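Local structure of protein-disulfide isomerase (Novosphingobium aromaticivorans, 3GMF) at residues Q106-G111 with A121-F126; T84-S89 with Y127-A132; I177-T182 with R189-A194; F58-I63 with S167-F172; V67-N72 with E147-K152. The protein probably acts as a thiol-disulfide oxidoreductase or disulfide isomerase with a thioredoxin fold. All coordinates share one frame; numbering follows the deposited sequence.

In the fold
Interactions 1, 2 and 5 belong to the mainly helical region between residues 62 and 164, whereas interactions 3 and 4 lie at the sheet, and 1 and 3 are on opposite sides of the chain's centre, about 36 Å apart between centres. Interaction 4 is the most central. Helix 62-73 is shared with interaction 5, and Val67 and Ile70 of that helix pack on Phe86 and Met130 of interaction 2; Ile63 likewise touches Phe124 of interaction 1. Chemistry changes with place: a salt bridge and an indole bond in peripheral interaction 1, aromatic stacking in 2, a single amide-hydroxyl bond in peripheral interaction 3, and mainly apolar packing in 4 and 5.

Interaction 1: residues Q106-G111 with A121-F126; sequences QRWFNG and ASDFRF
Asp123, in the last turn of helix 113-123, is gripped by Arg107 in an end-on salt bridge, one nitrogen for each carboxylate oxygen. Bends at chi2 and chi3 (58° at chi3) turn the guanidinium to the carboxylate. Arg107 NH2 gives Asp123 OD2 a nearly straight bond of 2.6 Å, in the guanidinium plane and on the syn lone pair. Arg107 NH1 reaches Asp123 OD1 at 3.0 Å from outside the carboxylate plane, the two flat groups being 34° apart. The anti lone pair of OD2 takes the indole: Trp108 NE1 stands 2.8 Å from Asp123 OD2, which lies near the ring plane. Three bonds therefore fix the rotation of the carboxylate. With an alanine here, the indole N-H would probably lose its acceptor and the guanidinium its counter-charge. Phe124 brings CE2 over one face of the indole, 3.7 Å from Trp108 CZ2, with the ring planes 51° apart. Arg125 then leaves the helix with positive phi, while the amides of Arg125 and Phe126 bond back to Ser122 O and Ala121 O. This Schellman motif closes a helix of what is probably the helical insertion, as in DsbA-like thioredoxin folds.

Interaction 2: residues T84-S89 with Y127-A132; sequences TAFMRS and YDFMAA
An offset aromatic stack, Phe86 on Phe129, joins helix 76-88 to helix 126-131. The centroids of the Phe86 and Phe129 rings are 4.7 Å apart and the planes differ by 30°, so the overlap is partial. Phe129 CE2 sits over one face of Phe86, displaced toward its rim, 3.6 Å from Phe86 CE1. The Phe129 ring extends across the gap because its CG is anti to the backbone N (chi1 -170°). Beside the stack, Met130 SD comes within 3.9 Å of Phe86 CZ. It approaches 64° off the ring normal, an oblique Met-aromatic contact. The two helices are consistent with the helical insertion of DsbA-like thioredoxin folds; here Trp93 meets both phenylalanines edge-to-face and Arg133 makes a cation-pi contact with Phe129. The hydroxyl of Ser89 touches the Phe129 ring at its edge, with OG 3.4 Å from Phe129 CZ. In the conformer described, one of two modelled, Ser89 OG donates to Ala85 O at 2.7 Å from above the carbonyl plane, and Ser89 N reaches the same oxygen from the opposite face.

Interaction 3: residues I177-T182 with R189-A194; sequences ILLAGT and RPQILA
Gln191 starts with CG beside its backbone N (chi1 -54°) and then runs straight (chi2 -179°), which carries its amide from helix 185-196 to the turn holding Thr182. Thr182 approaches from the opposite direction, with OG1 beside its own backbone N and the methyl CG2 beside the carbonyl carbon. Gln191 NE2 donates to Thr182 OG1 over 2.8 Å, with an N-H...O angle of 160° and the acceptor in the amide plane. The hydroxyl passes the chain on: Thr182 OG1 donates to Ala180 O at 2.8 Å, from above that carbonyl plane. One oxygen thus acts as acceptor toward the helix and donor within the turn, and a further hydrogen bond of Gln191 NE2, to Ser187 O, holds the glutamine end from its own helix. Thr182 CG2 lies alongside, 3.5 Å from Gln191 NE2. At the oxygen end of the amide, Leu179 CD2 comes to 3.9 Å from Gln191 OE1, a non-bonded contact. A valine in place of Thr182 would probably leave the Gln191 N-H and the Ala180 carbonyl each without this partner, and the glutamine amide freer to turn. Leu179 to Thr182 form a type II turn, with Gly181 at positive phi. The turn follows edge strand 177-178 and leads toward helix 185-196, the closing beta-beta-alpha unit of a thioredoxin fold. Leu179 pairs by backbone bonds with Phe172 of strand 171-174, Thr182 rests on Leu188, and Ile192 packs on Leu41 and Met45 of helix 28-46.

Interaction 4: residues F58-I63 with S167-F172; sequences FVRDPI and SGTPSF
Apolar contact comes first: Phe58 and Thr169 meet obliquely, with Phe58 CD2 3.6 Å from Thr169 CG2. The Phe58 ring reaches toward the loop because its CG is anti to the backbone N (chi1 -174°), and its CE2 also comes within 4.1 Å of Ser167 O. Ala160 and Ile161 of helix 147-164 add further packing on this ring. The second kind is a van der Waals contact at a polar group. Thr169 OG1 lies over one face of the Arg60 guanidinium; its nearest approach to the side chain is to the aliphatic Arg60 CD, at 3.8 Å. The guanidinium itself bonds elsewhere, NE to Ser24 OG and NH2 to Thr26 OG1. Thr169 precedes a cis peptide bond to Pro170, the cis-proline loop characteristic of thioredoxin folds, and its side chain touches Cys27 and Cys30, consistent with a CxxC site at the start of helix 28-46. Within 167-172, Ser171 OG donates to Gly168 O at 2.6 Å, from above the carbonyl plane, bridging the cis-proline. Asp61 is the N-cap of helix 62-73, its OD1 accepting from Asp64 N, while Asp61 OD2 bonds Thr26 OG1.

Interaction 5: residues V67-N72 with E147-K152; sequences VALITN and EALAKK
Leu69, which has the largest area covered by the contact, ends in a methyl pressed against the first turn of helix 147-164. Its CD2 lies 3.6 Å from Ala150 N and 4.0 Å from Ala150 CB, so one branch touches both backbone and side chain. The same Leu69 CD2 is 4.1 Å from Leu149 CB. The small alanine is consistent with the close approach of the backbones: the CA atoms of Leu69 and Ala150 are 6.6 Å apart, although the axes of the two short helix segments come no closer than 10.1 Å and run at 106° to each other. Leu149, almost as much covered, points from the other side. Its CG is anti to the backbone N (chi1 -177°), and this carries CD2 to 3.9 Å from Asn72 CB. Asn72 offers only its aliphatic base to the leucine, because its amide is turned to other partners. Asn72 ND2 donates to Ala68 O at 2.8 Å, while Asn72 N reaches that oxygen from the opposite face of its plane. Asn57 OD1 is a further partner of Asn72 ND2. This helix crossing is probably part of the helical domain of a DsbA-like thioredoxin fold. Cys73, which follows Asn72, forms a disulfide with Cys143 of helix 137-144, the helix preceding 147-164. Phe113 of helix 113-123 touches both Leu69 and Ala150, and elsewhere on helix 62-73 Val67 and Ile70 pack on Phe86 of helix 76-88, with Ile70 also meeting Met130 of helix 126-131.

Interaction 1: residues Q106-G111 with A121-F126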
# COMPACT_ATOMS: atom_id res chain seq x y z
N GLN A 106 7.55 -11.40 19.18
CA GLN A 106 9.02 -11.52 19.17
C GLN A 106 9.53 -12.00 17.81
O GLN A 106 10.59 -11.56 17.32
CB GLN A 106 9.49 -12.49 20.27
CG GLN A 106 9.34 -11.97 21.71
CD GLN A 106 10.27 -10.79 22.06
OE1 GLN A 106 11.24 -10.49 21.34
NE2 GLN A 106 9.97 -10.13 23.18
N ARG A 107 8.79 -12.91 17.21
CA ARG A 107 9.18 -13.49 15.92
C ARG A 107 9.04 -12.52 14.74
O ARG A 107 9.65 -12.73 13.69
CB ARG A 107 8.36 -14.75 15.65
CG ARG A 107 8.62 -15.88 16.65
CD ARG A 107 7.35 -16.66 17.01
NE ARG A 107 6.64 -17.26 15.88
CZ ARG A 107 5.53 -16.76 15.32
NH1 ARG A 107 4.95 -17.41 14.30
NH2 ARG A 107 5.00 -15.61 15.77
N TRP A 108 8.25 -11.45 14.89
CA TRP A 108 8.10 -10.50 13.79
C TRP A 108 9.29 -9.56 13.67
O TRP A 108 9.46 -8.91 12.64
CB TRP A 108 6.82 -9.65 13.93
CG TRP A 108 5.55 -10.43 14.22
CD1 TRP A 108 5.28 -11.75 13.96
CD2 TRP A 108 4.35 -9.87 14.77
NE1 TRP A 108 3.99 -12.06 14.34
CE2 TRP A 108 3.40 -10.92 14.85
CE3 TRP A 108 4.01 -8.59 15.22
CZ2 TRP A 108 2.11 -10.72 15.35
CZ3 TRP A 108 2.73 -8.38 15.72
CH2 TRP A 108 1.79 -9.46 15.80
N PHE A 109 10.08 -9.46 14.74
CA PHE A 109 11.02 -8.32 14.87
C PHE A 109 12.44 -8.75 15.10
O PHE A 109 13.30 -7.92 15.43
CB PHE A 109 10.62 -7.36 16.01
CG PHE A 109 9.32 -6.66 15.77
CD1 PHE A 109 9.18 -5.69 14.80
CD2 PHE A 109 8.21 -7.00 16.53
CE1 PHE A 109 7.96 -5.05 14.58
CE2 PHE A 109 7.00 -6.40 16.31
CZ PHE A 109 6.87 -5.41 15.34
N ASN A 110 12.68 -10.05 14.92
CA ASN A 110 13.94 -10.71 15.25
C ASN A 110 14.21 -11.82 14.25
O ASN A 110 13.28 -12.38 13.67
CB ASN A 110 13.88 -11.30 16.66
CG ASN A 110 13.93 -10.24 17.72
OD1 ASN A 110 14.92 -9.51 17.83
ND2 ASN A 110 12.84 -10.11 18.48
N GLY A 111 15.48 -12.15 14.06
CA GLY A 111 15.85 -13.15 13.07
C GLY A 111 16.03 -12.51 11.70
O GLY A 111 15.99 -11.29 11.55
N ALA A 121 3.50 -14.25 7.88
CA ALA A 121 2.55 -14.80 6.90
C ALA A 121 1.73 -15.93 7.55
O ALA A 121 0.54 -16.08 7.26
CB ALA A 121 3.26 -15.30 5.70
N SER A 122 2.37 -16.69 8.42
CA SER A 122 1.69 -17.73 9.19
C SER A 122 0.67 -17.15 10.18
O SER A 122 -0.52 -17.48 10.13
CB SER A 122 2.69 -18.62 9.91
OG SER A 122 2.01 -19.72 10.50
N ASP A 123 1.15 -16.26 11.05
CA ASP A 123 0.29 -15.63 12.06
C ASP A 123 -0.89 -14.87 11.49
O ASP A 123 -1.97 -14.86 12.09
CB ASP A 123 1.09 -14.67 12.95
CG ASP A 123 2.09 -15.38 13.85
OD1 ASP A 123 2.09 -16.63 13.96
OD2 ASP A 123 2.89 -14.66 14.48
N PHE A 124 -0.70 -14.22 10.34
CA PHE A 124 -1.74 -13.41 9.72
C PHE A 124 -2.56 -14.18 8.68
O PHE A 124 -3.46 -13.62 8.06
CB PHE A 124 -1.16 -12.10 9.16
CG PHE A 124 -0.82 -11.10 10.24
CD1 PHE A 124 -1.73 -10.11 10.58
CD2 PHE A 124 0.40 -11.18 10.93
CE1 PHE A 124 -1.44 -9.17 11.59
CE2 PHE A 124 0.70 -10.28 11.93
CZ PHE A 124 -0.22 -9.27 12.26
N ARG A 125 -2.24 -15.47 8.54
CA ARG A 125 -2.99 -16.38 7.67
C ARG A 125 -3.03 -15.93 6.21
O ARG A 125 -4.08 -16.00 5.55
CB ARG A 125 -4.40 -16.63 8.23
CG ARG A 125 -4.43 -17.48 9.50
CD ARG A 125 -5.83 -17.49 10.14
NE ARG A 125 -6.91 -17.59 9.14
CZ ARG A 125 -7.37 -18.72 8.61
NH1 ARG A 125 -6.86 -19.90 8.96
NH2 ARG A 125 -8.35 -18.68 7.72
N PHE A 126 -1.88 -15.48 5.71
CA PHE A 126 -1.81 -14.96 4.34
C PHE A 126 -1.84 -16.08 3.28
O PHE A 126 -2.22 -15.85 2.13
CB PHE A 126 -0.57 -14.07 4.20
CG PHE A 126 -0.70 -12.73 4.87
CD1 PHE A 126 -1.96 -12.16 5.11
CD2 PHE A 126 0.44 -12.01 5.24
CE1 PHE A 126 -2.08 -10.89 5.72
CE2 PHE A 126 0.33 -10.75 5.84
CZ PHE A 126 -0.94 -10.19 6.08

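Interaction 2: residues T84-S89 with Y127-A132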
# COMPACT_ATOMS: atom_id res chain seq x y z
N THR A 84 -6.22 -2.98 -3.39
CA THR A 84 -7.53 -2.55 -2.90
C THR A 84 -8.14 -3.60 -1.96
O THR A 84 -8.71 -3.23 -0.93
CB THR A 84 -8.50 -2.18 -4.08
OG1 THR A 84 -8.04 -0.96 -4.68
CG2 THR A 84 -9.92 -1.98 -3.60
N ALA A 85 -7.98 -4.88 -2.31
CA ALA A 85 -8.49 -5.99 -1.48
C ALA A 85 -7.87 -6.01 -0.07
O ALA A 85 -8.60 -6.04 0.93
CB ALA A 85 -8.28 -7.34 -2.18
N PHE A 86 -6.54 -5.93 0.00
CA PHE A 86 -5.88 -5.81 1.32
C PHE A 86 -6.33 -4.61 2.11
O PHE A 86 -6.52 -4.71 3.34
CB PHE A 86 -4.35 -5.80 1.19
CG PHE A 86 -3.74 -7.16 1.08
CD1 PHE A 86 -3.62 -7.99 2.20
CD2 PHE A 86 -3.25 -7.62 -0.15
CE1 PHE A 86 -3.02 -9.24 2.10
CE2 PHE A 86 -2.65 -8.86 -0.27
CZ PHE A 86 -2.55 -9.69 0.85
N MET A 87 -6.52 -3.47 1.43
CA MET A 87 -6.95 -2.26 2.11
C MET A 87 -8.41 -2.34 2.54
O MET A 87 -8.73 -2.05 3.70
CB MET A 87 -6.73 -1.01 1.25
CG MET A 87 -5.30 -0.55 1.16
SD MET A 87 -4.49 -0.12 2.75
CE MET A 87 -3.05 0.65 2.05
N ARG A 88 -9.30 -2.72 1.62
CA ARG A 88 -10.72 -2.84 1.94
C ARG A 88 -11.02 -3.91 2.98
O ARG A 88 -11.89 -3.72 3.84
CB ARG A 88 -11.56 -3.10 0.67
CG ARG A 88 -11.71 -1.87 -0.19
CD ARG A 88 -12.76 -2.13 -1.29
NE ARG A 88 -13.22 -0.87 -1.88
CZ ARG A 88 -14.30 -0.21 -1.47
NH1 ARG A 88 -14.64 0.92 -2.06
NH2 ARG A 88 -15.03 -0.68 -0.47
N SER A 89 -10.28 -5.02 2.95
CA SER A 89 -10.54 -6.12 3.87
C SER A 89 -9.60 -6.13 5.07
O SER A 89 -9.46 -7.15 5.75
CB SER A 89 -10.49 -7.47 3.15
OG SER A 89 -9.16 -7.83 2.84
N TYR A 127 -1.43 -17.28 3.67
CA TYR A 127 -1.52 -18.44 2.78
C TYR A 127 -2.98 -18.70 2.40
O TYR A 127 -3.28 -18.80 1.21
CB TYR A 127 -0.85 -19.67 3.41
CG TYR A 127 0.60 -19.44 3.77
CD1 TYR A 127 1.60 -19.51 2.79
CD2 TYR A 127 0.97 -19.14 5.08
CE1 TYR A 127 2.93 -19.28 3.11
CE2 TYR A 127 2.31 -18.92 5.41
CZ TYR A 127 3.29 -18.98 4.42
OH TYR A 127 4.61 -18.77 4.75
N ASP A 128 -3.87 -18.75 3.39
CA ASP A 128 -5.32 -18.90 3.16
C ASP A 128 -5.94 -17.70 2.43
O ASP A 128 -6.72 -17.89 1.49
CB ASP A 128 -6.07 -19.16 4.48
CG ASP A 128 -5.83 -20.57 5.04
OD1 ASP A 128 -5.13 -21.38 4.39
OD2 ASP A 128 -6.34 -20.86 6.14
N PHE A 129 -5.59 -16.48 2.84
CA PHE A 129 -6.05 -15.26 2.18
C PHE A 129 -5.73 -15.25 0.67
O PHE A 129 -6.58 -14.91 -0.16
CB PHE A 129 -5.43 -14.01 2.87
CG PHE A 129 -6.03 -12.70 2.43
CD1 PHE A 129 -7.13 -12.17 3.09
CD2 PHE A 129 -5.48 -11.98 1.37
CE1 PHE A 129 -7.68 -10.95 2.70
CE2 PHE A 129 -6.03 -10.77 0.97
CZ PHE A 129 -7.13 -10.25 1.64
N MET A 130 -4.51 -15.64 0.32
CA MET A 130 -4.07 -15.60 -1.07
C MET A 130 -4.50 -16.83 -1.89
O MET A 130 -4.65 -16.74 -3.12
CB MET A 130 -2.57 -15.35 -1.15
CG MET A 130 -2.21 -13.91 -0.76
SD MET A 130 -3.09 -12.61 -1.65
CE MET A 130 -2.61 -12.96 -3.34
N ALA A 131 -4.69 -17.95 -1.21
CA ALA A 131 -5.23 -19.17 -1.84
C ALA A 131 -6.65 -18.93 -2.31
O ALA A 131 -7.04 -19.38 -3.39
CB ALA A 131 -5.20 -20.34 -0.87
N ALA A 132 -7.42 -18.19 -1.51
CA ALA A 132 -8.78 -17.78 -1.87
C ALA A 132 -8.81 -16.79 -3.05
O ALA A 132 -9.88 -16.44 -3.55
CB ALA A 132 -9.50 -17.22 -0.65

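Interaction 3: residues I177-T182 with R189-A194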
# COMPACT_ATOMS: atom_id res chain seq x y z
N ILE A 177 3.76 18.88 -4.77
CA ILE A 177 3.61 19.55 -3.48
C ILE A 177 3.01 18.58 -2.48
O ILE A 177 1.92 18.04 -2.71
CB ILE A 177 2.74 20.85 -3.60
CG1 ILE A 177 3.49 21.95 -4.36
CG2 ILE A 177 2.27 21.35 -2.22
CD1 ILE A 177 4.82 22.40 -3.74
N LEU A 178 3.73 18.35 -1.37
CA LEU A 178 3.22 17.50 -0.29
C LEU A 178 2.13 18.27 0.44
O LEU A 178 2.33 19.42 0.82
CB LEU A 178 4.31 17.05 0.71
CG LEU A 178 3.83 16.06 1.78
CD1 LEU A 178 3.64 14.63 1.27
CD2 LEU A 178 4.71 16.08 3.05
N LEU A 179 0.97 17.64 0.59
CA LEU A 179 -0.17 18.35 1.12
C LEU A 179 -0.17 18.34 2.65
O LEU A 179 -0.44 17.31 3.27
CB LEU A 179 -1.47 17.76 0.56
CG LEU A 179 -1.56 17.71 -0.97
CD1 LEU A 179 -2.94 17.13 -1.38
CD2 LEU A 179 -1.36 19.12 -1.62
N ALA A 180 0.15 19.50 3.23
CA ALA A 180 0.02 19.71 4.68
C ALA A 180 -1.40 19.43 5.19
O ALA A 180 -2.38 19.73 4.49
CB ALA A 180 0.43 21.14 5.06
N GLY A 181 -1.50 18.84 6.38
CA GLY A 181 -2.78 18.62 7.07
C GLY A 181 -3.81 17.76 6.35
O GLY A 181 -4.99 17.78 6.68
N THR A 182 -3.34 16.97 5.38
CA THR A 182 -4.24 16.26 4.48
C THR A 182 -3.95 14.77 4.61
O THR A 182 -2.98 14.24 4.02
CB THR A 182 -4.02 16.73 3.02
OG1 THR A 182 -4.16 18.16 2.97
CG2 THR A 182 -5.01 16.04 2.06
N ARG A 189 -10.28 15.56 -0.97
CA ARG A 189 -11.21 15.78 -2.09
C ARG A 189 -11.36 17.25 -2.54
O ARG A 189 -11.28 17.51 -3.75
CB ARG A 189 -12.57 15.12 -1.83
CG ARG A 189 -13.57 15.33 -2.97
CD ARG A 189 -14.84 14.58 -2.76
NE ARG A 189 -15.69 15.24 -1.79
CZ ARG A 189 -16.94 14.85 -1.51
NH1 ARG A 189 -17.47 13.81 -2.13
NH2 ARG A 189 -17.65 15.52 -0.61
N PRO A 190 -11.53 18.21 -1.59
CA PRO A 190 -11.66 19.60 -2.08
C PRO A 190 -10.41 20.10 -2.82
O PRO A 190 -10.53 20.91 -3.75
CB PRO A 190 -11.91 20.42 -0.80
CG PRO A 190 -12.40 19.41 0.21
CD PRO A 190 -11.64 18.16 -0.12
N GLN A 191 -9.23 19.63 -2.43
CA GLN A 191 -8.01 19.99 -3.12
C GLN A 191 -7.91 19.39 -4.51
O GLN A 191 -7.42 20.05 -5.44
CB GLN A 191 -6.77 19.67 -2.27
CG GLN A 191 -6.89 20.32 -0.90
CD GLN A 191 -5.69 20.07 -0.01
OE1 GLN A 191 -4.62 20.66 -0.20
NE2 GLN A 191 -5.88 19.21 0.99
N ILE A 192 -8.42 18.17 -4.68
CA ILE A 192 -8.49 17.54 -6.00
C ILE A 192 -9.49 18.28 -6.90
O ILE A 192 -9.16 18.66 -8.03
CB ILE A 192 -8.83 16.05 -5.91
CG1 ILE A 192 -7.64 15.30 -5.30
CG2 ILE A 192 -9.23 15.47 -7.31
CD1 ILE A 192 -7.87 13.85 -5.11
N LEU A 193 -10.69 18.51 -6.39
CA LEU A 193 -11.74 19.20 -7.18
C LEU A 193 -11.33 20.64 -7.56
O LEU A 193 -11.62 21.08 -8.66
CB LEU A 193 -13.08 19.17 -6.44
CG LEU A 193 -13.66 17.75 -6.19
CD1 LEU A 193 -15.02 17.83 -5.49
CD2 LEU A 193 -13.77 16.89 -7.47
N ALA A 194 -10.64 21.35 -6.65
CA ALA A 194 -10.15 22.71 -6.94
C ALA A 194 -9.22 22.74 -8.16
O ALA A 194 -9.30 23.65 -9.00
CB ALA A 194 -9.44 23.30 -5.74

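Interaction 4: residues F58-I63 with S167-F172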
# COMPACT_ATOMS: atom_id res chain seq x y z
N PHE A 58 4.34 2.90 1.21
CA PHE A 58 5.13 3.48 2.28
C PHE A 58 5.16 2.43 3.38
O PHE A 58 4.21 2.31 4.17
CB PHE A 58 4.47 4.76 2.77
CG PHE A 58 5.29 5.52 3.77
CD1 PHE A 58 6.36 6.30 3.36
CD2 PHE A 58 5.00 5.43 5.13
CE1 PHE A 58 7.13 6.99 4.29
CE2 PHE A 58 5.75 6.12 6.08
CZ PHE A 58 6.81 6.90 5.66
N VAL A 59 6.26 1.67 3.44
CA VAL A 59 6.29 0.48 4.30
C VAL A 59 6.76 0.83 5.70
O VAL A 59 7.90 1.27 5.87
CB VAL A 59 7.20 -0.59 3.68
CG1 VAL A 59 7.30 -1.79 4.63
CG2 VAL A 59 6.69 -1.03 2.29
N ARG A 60 5.90 0.62 6.71
CA ARG A 60 6.15 1.14 8.07
C ARG A 60 6.69 0.11 9.06
O ARG A 60 7.24 0.49 10.12
CB ARG A 60 4.87 1.74 8.67
CG ARG A 60 4.24 2.91 7.84
CD ARG A 60 3.07 3.50 8.58
NE ARG A 60 2.10 2.45 8.91
CZ ARG A 60 1.32 2.46 9.99
NH1 ARG A 60 1.39 3.48 10.84
NH2 ARG A 60 0.49 1.44 10.22
N ASP A 61 6.46 -1.17 8.75
CA ASP A 61 6.70 -2.28 9.71
C ASP A 61 6.77 -3.60 8.90
O ASP A 61 6.45 -3.63 7.72
CB ASP A 61 5.62 -2.29 10.82
CG ASP A 61 4.21 -2.55 10.28
OD1 ASP A 61 4.01 -3.65 9.74
OD2 ASP A 61 3.34 -1.65 10.39
N PRO A 62 7.27 -4.69 9.53
CA PRO A 62 7.47 -5.92 8.76
C PRO A 62 6.17 -6.61 8.33
O PRO A 62 6.21 -7.42 7.41
CB PRO A 62 8.28 -6.82 9.71
CG PRO A 62 8.77 -5.91 10.78
CD PRO A 62 7.75 -4.83 10.92
N ILE A 63 5.05 -6.33 9.01
CA ILE A 63 3.74 -6.88 8.59
C ILE A 63 3.30 -6.22 7.26
O ILE A 63 2.95 -6.90 6.28
CB ILE A 63 2.69 -6.69 9.67
CG1 ILE A 63 3.12 -7.42 10.95
CG2 ILE A 63 1.32 -7.31 9.25
CD1 ILE A 63 2.40 -6.89 12.17
N SER A 167 5.58 11.18 7.17
CA SER A 167 5.53 10.64 8.50
C SER A 167 4.23 9.86 8.76
O SER A 167 4.23 8.64 8.92
CB SER A 167 5.68 11.80 9.49
OG SER A 167 5.64 11.34 10.81
N GLY A 168 3.11 10.59 8.83
CA GLY A 168 1.80 9.96 8.98
C GLY A 168 1.29 9.40 7.65
O GLY A 168 1.73 9.81 6.59
N THR A 169 0.37 8.45 7.74
CA THR A 169 -0.28 7.86 6.56
C THR A 169 -1.81 7.90 6.69
O THR A 169 -2.33 7.88 7.82
CB THR A 169 0.18 6.42 6.33
OG1 THR A 169 0.10 5.71 7.58
CG2 THR A 169 1.64 6.40 5.79
N PRO A 170 -2.55 8.01 5.56
CA PRO A 170 -2.01 8.24 4.22
C PRO A 170 -1.51 9.68 4.13
O PRO A 170 -1.98 10.54 4.89
CB PRO A 170 -3.24 8.07 3.30
CG PRO A 170 -4.37 8.48 4.16
CD PRO A 170 -4.02 7.94 5.53
N SER A 171 -0.56 9.92 3.24
CA SER A 171 -0.18 11.29 2.90
C SER A 171 -0.22 11.43 1.39
O SER A 171 -0.20 10.42 0.66
CB SER A 171 1.22 11.62 3.44
OG SER A 171 1.22 11.68 4.87
N PHE A 172 -0.26 12.67 0.90
CA PHE A 172 -0.53 12.92 -0.51
C PHE A 172 0.33 14.03 -1.06
O PHE A 172 0.66 14.96 -0.34
CB PHE A 172 -2.02 13.29 -0.69
CG PHE A 172 -2.96 12.29 -0.10
CD1 PHE A 172 -3.18 11.07 -0.75
CD2 PHE A 172 -3.58 12.53 1.13
CE1 PHE A 172 -4.01 10.12 -0.19
CE2 PHE A 172 -4.45 11.57 1.69
CZ PHE A 172 -4.67 10.40 1.02

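Interaction 5: residues V67-N72 with E147-K152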
# COMPACT_ATOMS: atom_id res chain seq x y z
N VAL A 67 2.84 -7.84 3.37
CA VAL A 67 1.75 -7.55 2.42
C VAL A 67 2.26 -6.90 1.12
O VAL A 67 1.85 -7.29 0.01
CB VAL A 67 0.68 -6.68 3.07
CG1 VAL A 67 -0.41 -6.40 2.06
CG2 VAL A 67 0.11 -7.41 4.28
N ALA A 68 3.18 -5.95 1.25
CA ALA A 68 3.74 -5.26 0.09
C ALA A 68 4.57 -6.18 -0.80
O ALA A 68 4.58 -6.02 -2.01
CB ALA A 68 4.56 -4.03 0.53
N LEU A 69 5.21 -7.19 -0.22
CA LEU A 69 5.87 -8.19 -1.07
C LEU A 69 4.86 -8.89 -1.95
O LEU A 69 5.09 -9.04 -3.15
CB LEU A 69 6.68 -9.20 -0.25
CG LEU A 69 7.96 -8.61 0.36
CD1 LEU A 69 8.40 -9.50 1.54
CD2 LEU A 69 9.07 -8.40 -0.71
N ILE A 70 3.71 -9.26 -1.37
CA ILE A 70 2.66 -9.96 -2.10
C ILE A 70 2.11 -9.08 -3.22
O ILE A 70 2.14 -9.48 -4.39
CB ILE A 70 1.53 -10.46 -1.18
CG1 ILE A 70 2.08 -11.36 -0.06
CG2 ILE A 70 0.45 -11.19 -1.99
CD1 ILE A 70 1.06 -11.67 1.05
N THR A 71 1.65 -7.87 -2.89
CA THR A 71 1.05 -6.99 -3.91
C THR A 71 2.04 -6.57 -5.01
O THR A 71 1.65 -6.37 -6.17
CB THR A 71 0.34 -5.75 -3.27
OG1 THR A 71 1.34 -4.89 -2.69
CG2 THR A 71 -0.65 -6.19 -2.19
N ASN A 72 3.33 -6.49 -4.67
CA ASN A 72 4.35 -6.13 -5.66
C ASN A 72 4.90 -7.29 -6.49
O ASN A 72 5.66 -7.03 -7.43
CB ASN A 72 5.49 -5.32 -5.03
CG ASN A 72 5.07 -3.89 -4.70
OD1 ASN A 72 5.31 -2.97 -5.48
ND2 ASN A 72 4.44 -3.71 -3.53
N GLU A 147 13.79 -11.10 -0.99
CA GLU A 147 14.48 -10.12 -0.17
C GLU A 147 15.03 -8.95 -0.99
O GLU A 147 15.12 -7.83 -0.47
CB GLU A 147 15.63 -10.79 0.57
CG GLU A 147 16.23 -9.97 1.69
CD GLU A 147 17.40 -10.67 2.34
OE1 GLU A 147 18.12 -11.40 1.62
OE2 GLU A 147 17.59 -10.50 3.56
N ALA A 148 15.39 -9.22 -2.24
CA ALA A 148 15.85 -8.17 -3.17
C ALA A 148 14.76 -7.13 -3.34
O ALA A 148 15.03 -5.93 -3.26
CB ALA A 148 16.23 -8.76 -4.53
N LEU A 149 13.53 -7.59 -3.56
CA LEU A 149 12.37 -6.71 -3.65
C LEU A 149 12.10 -5.98 -2.34
O LEU A 149 11.80 -4.79 -2.37
CB LEU A 149 11.13 -7.46 -4.14
CG LEU A 149 9.86 -6.60 -4.34
CD1 LEU A 149 10.07 -5.50 -5.38
CD2 LEU A 149 8.66 -7.49 -4.70
N ALA A 150 12.20 -6.67 -1.20
CA ALA A 150 12.03 -6.04 0.11
C ALA A 150 13.00 -4.87 0.26
O ALA A 150 12.63 -3.81 0.74
CB ALA A 150 12.27 -7.03 1.21
N LYS A 151 14.24 -5.07 -0.16
CA LYS A 151 15.23 -3.99 -0.07
C LYS A 151 14.88 -2.78 -0.93
O LYS A 151 15.13 -1.64 -0.53
CB LYS A 151 16.61 -4.52 -0.45
CG LYS A 151 17.20 -5.44 0.60
CD LYS A 151 18.43 -6.12 -0.01
CE LYS A 151 19.16 -6.99 0.98
NZ LYS A 151 20.22 -7.74 0.26
N LYS A 152 14.30 -3.05 -2.10
CA LYS A 152 13.87 -1.98 -3.03
C LYS A 152 12.67 -1.22 -2.47
O LYS A 152 12.59 0.01 -2.57
CB LYS A 152 13.55 -2.55 -4.41
CG LYS A 152 14.77 -3.12 -5.14
CD LYS A 152 15.69 -2.04 -5.68
CE LYS A 152 15.28 -1.60 -7.08
NZ LYS A 152 16.20 -0.57 -7.63